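PDB 6J3I: gamma-glutamyltranspeptidase from Streptomyces lincolnensis, which probably acts on gamma-glutamyl or related substrates, as an LmbA-like homologue of the gamma-glutamyltranspeptidases in the N-terminal nucleophile (Ntn) hydrolase clan. Local coordinates for residues D38-G43 / C422-V427. The protein carries 1 engineered substitution. Numbering follows the deposited sequence.
Sequences DAAVAG and CHLDVV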
loop_
_atom_site.group_PDB
_atom_site.type_symbol
_atom_site.label_atom_id
_atom_site.label_comp_id
_atom_site.label_asym_id
_atom_site.label_seq_id
_atom_site.Cartn_x
_atom_site.Cartn_y
_atom_site.Cartn_z
ATOM N N ASP A 38 6.583 -5.969 17.350
ATOM C CA ASP A 38 7.202 -7.278 17.131
ATOM C C ASP A 38 6.360 -8.089 16.138
ATOM O O ASP A 38 6.876 -8.696 15.207
ATOM C CB ASP A 38 7.316 -8.069 18.439
ATOM C CG ASP A 38 8.225 -7.410 19.452
ATOM O OD1 ASP A 38 9.384 -7.100 19.116
ATOM O OD2 ASP A 38 7.791 -7.204 20.609
ATOM N N ALA A 39 5.050 -8.073 16.344
ATOM C CA ALA A 39 4.133 -8.904 15.583
ATOM C C ALA A 39 4.038 -8.493 14.131
ATOM O O ALA A 39 4.022 -9.342 13.245
ATOM C CB ALA A 39 2.765 -8.858 16.211
ATOM N N ALA A 40 3.946 -7.190 13.906
ATOM C CA ALA A 40 3.924 -6.630 12.563
ATOM C C ALA A 40 5.187 -6.961 11.763
ATOM O O ALA A 40 5.105 -7.355 10.597
ATOM C CB ALA A 40 3.723 -5.126 12.632
ATOM N N VAL A 41 6.349 -6.796 12.389
ATOM C CA VAL A 41 7.609 -7.143 11.735
ATOM C C VAL A 41 7.546 -8.602 11.265
ATOM O O VAL A 41 7.787 -8.877 10.097
ATOM C CB VAL A 41 8.841 -6.873 12.638
ATOM C CG1 VAL A 41 10.104 -7.504 12.059
ATOM C CG2 VAL A 41 9.056 -5.373 12.804
ATOM N N ALA A 42 7.189 -9.520 12.159
ATOM C CA ALA A 42 7.058 -10.938 11.810
ATOM C C ALA A 42 6.073 -11.223 10.660
ATOM O O ALA A 42 6.386 -11.979 9.724
ATOM C CB ALA A 42 6.645 -11.721 13.031
ATOM N N GLY A 43 4.885 -10.628 10.763
ATOM C CA GLY A 43 3.856 -10.703 9.722
ATOM C C GLY A 43 4.298 -10.169 8.366
ATOM O O GLY A 43 4.054 -10.797 7.332
ATOM N N CYS A 422 0.132 -5.311 0.100
ATOM C CA CYS A 422 -0.513 -6.018 1.179
ATOM C C CYS A 422 -0.917 -5.025 2.250
ATOM O O CYS A 422 -0.608 -3.827 2.170
ATOM C CB CYS A 422 0.467 -7.026 1.775
ATOM S SG CYS A 422 1.064 -8.237 0.586
ATOM N N HIS A 423 -1.619 -5.538 3.251
ATOM C CA HIS A 423 -1.893 -4.782 4.459
ATOM C C HIS A 423 -1.839 -5.649 5.717
ATOM O O HIS A 423 -2.026 -6.862 5.669
ATOM C CB HIS A 423 -3.226 -4.032 4.386
ATOM C CG HIS A 423 -3.307 -2.921 5.377
ATOM N ND1 HIS A 423 -3.929 -3.047 6.600
ATOM C CD2 HIS A 423 -2.731 -1.702 5.373
ATOM C CE1 HIS A 423 -3.768 -1.928 7.281
ATOM N NE2 HIS A 423 -3.047 -1.095 6.560
ATOM N N LEU A 424 -1.574 -4.988 6.840
ATOM C CA LEU A 424 -1.352 -5.644 8.103
ATOM C C LEU A 424 -1.606 -4.667 9.271
ATOM O O LEU A 424 -1.026 -3.582 9.305
ATOM C CB LEU A 424 0.078 -6.177 8.084
ATOM C CG LEU A 424 0.696 -6.696 9.373
ATOM C CD1 LEU A 424 1.349 -8.050 9.181
ATOM C CD2 LEU A 424 1.709 -5.678 9.853
ATOM N N ASP A 425 -2.490 -5.070 10.194
ATOM C CA ASP A 425 -2.878 -4.301 11.397
ATOM C C ASP A 425 -2.730 -5.138 12.649
ATOM O O ASP A 425 -3.127 -6.302 12.648
ATOM C CB ASP A 425 -4.357 -3.951 11.369
ATOM C CG ASP A 425 -4.706 -3.034 10.285
ATOM O OD1 ASP A 425 -4.065 -1.968 10.210
ATOM O OD2 ASP A 425 -5.640 -3.363 9.531
ATOM N N VAL A 426 -2.226 -4.537 13.726
ATOM C CA VAL A 426 -2.112 -5.225 15.023
ATOM C C VAL A 426 -2.446 -4.299 16.197
ATOM O O VAL A 426 -2.045 -3.146 16.212
ATOM C CB VAL A 426 -0.698 -5.792 15.247
ATOM C CG1 VAL A 426 -0.670 -6.681 16.486
ATOM C CG2 VAL A 426 -0.228 -6.589 14.041
ATOM N N VAL A 427 -3.191 -4.823 17.165
ATOM C CA VAL A 427 -3.374 -4.177 18.471
ATOM C C VAL A 427 -3.103 -5.230 19.546
ATOM O O VAL A 427 -3.579 -6.360 19.427
ATOM C CB VAL A 427 -4.777 -3.526 18.633
ATOM C CG1 VAL A 427 -5.907 -4.543 18.514
ATOM C CG2 VAL A 427 -4.873 -2.765 19.953
#
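Leu424 is the main bump of this contact, and the surface it meets on the helix is shaped by Ala40 and Gly43, just under one turn apart. Its forked end spans the two: CD2 lies 3.5 Å from Ala40 CB and almost as near the CA of that residue, while CD1 rests on the bare backbone of Gly43, 3.7 Å from its CA. Gly43 has no CB, so the methyl settles into the shallow dip on the helix surface at that position. With CG anti to the backbone N (chi1 169°), the leucine extends from the strand and carries both methyls to the helix.

Val426, two residues on, is the shorter and looser bump. Its two methyls divide between neighbouring alanines: CG1 comes to 4.1 Å from Ala39 CB, and CG2 lies 4.2 Å from Ala40 N. Measured along the strand, Ala40 thus stands level between the methyls of the two side chains, touched by one of each. The helix runs nearly antiparallel to the strand (156°), and with only alanine and glycine facing these methyls the axes come to 8.5 Å at closest.

Strand 424-428 is flanked by strands 13-17 and 433-436; helix 36-50 packs on one face, while Asp425 and Val427 turn to the other and touch strand 590-594. This layering is consistent with the alpha-beta-beta-alpha sandwich of Ntn hydrolases. Leu30 of helix 20-31 touches both Ala39 and Val426, and Trp115 of helix 111-122 touches Ala40.

Every touching residue is buried, and the segments hide 193 Å² between them. The side chains that meet are all apolar, methyl against methyl or helix backbone, which implies that complementary shape and exclusion of water, not directional bonds, hold helix to strand here.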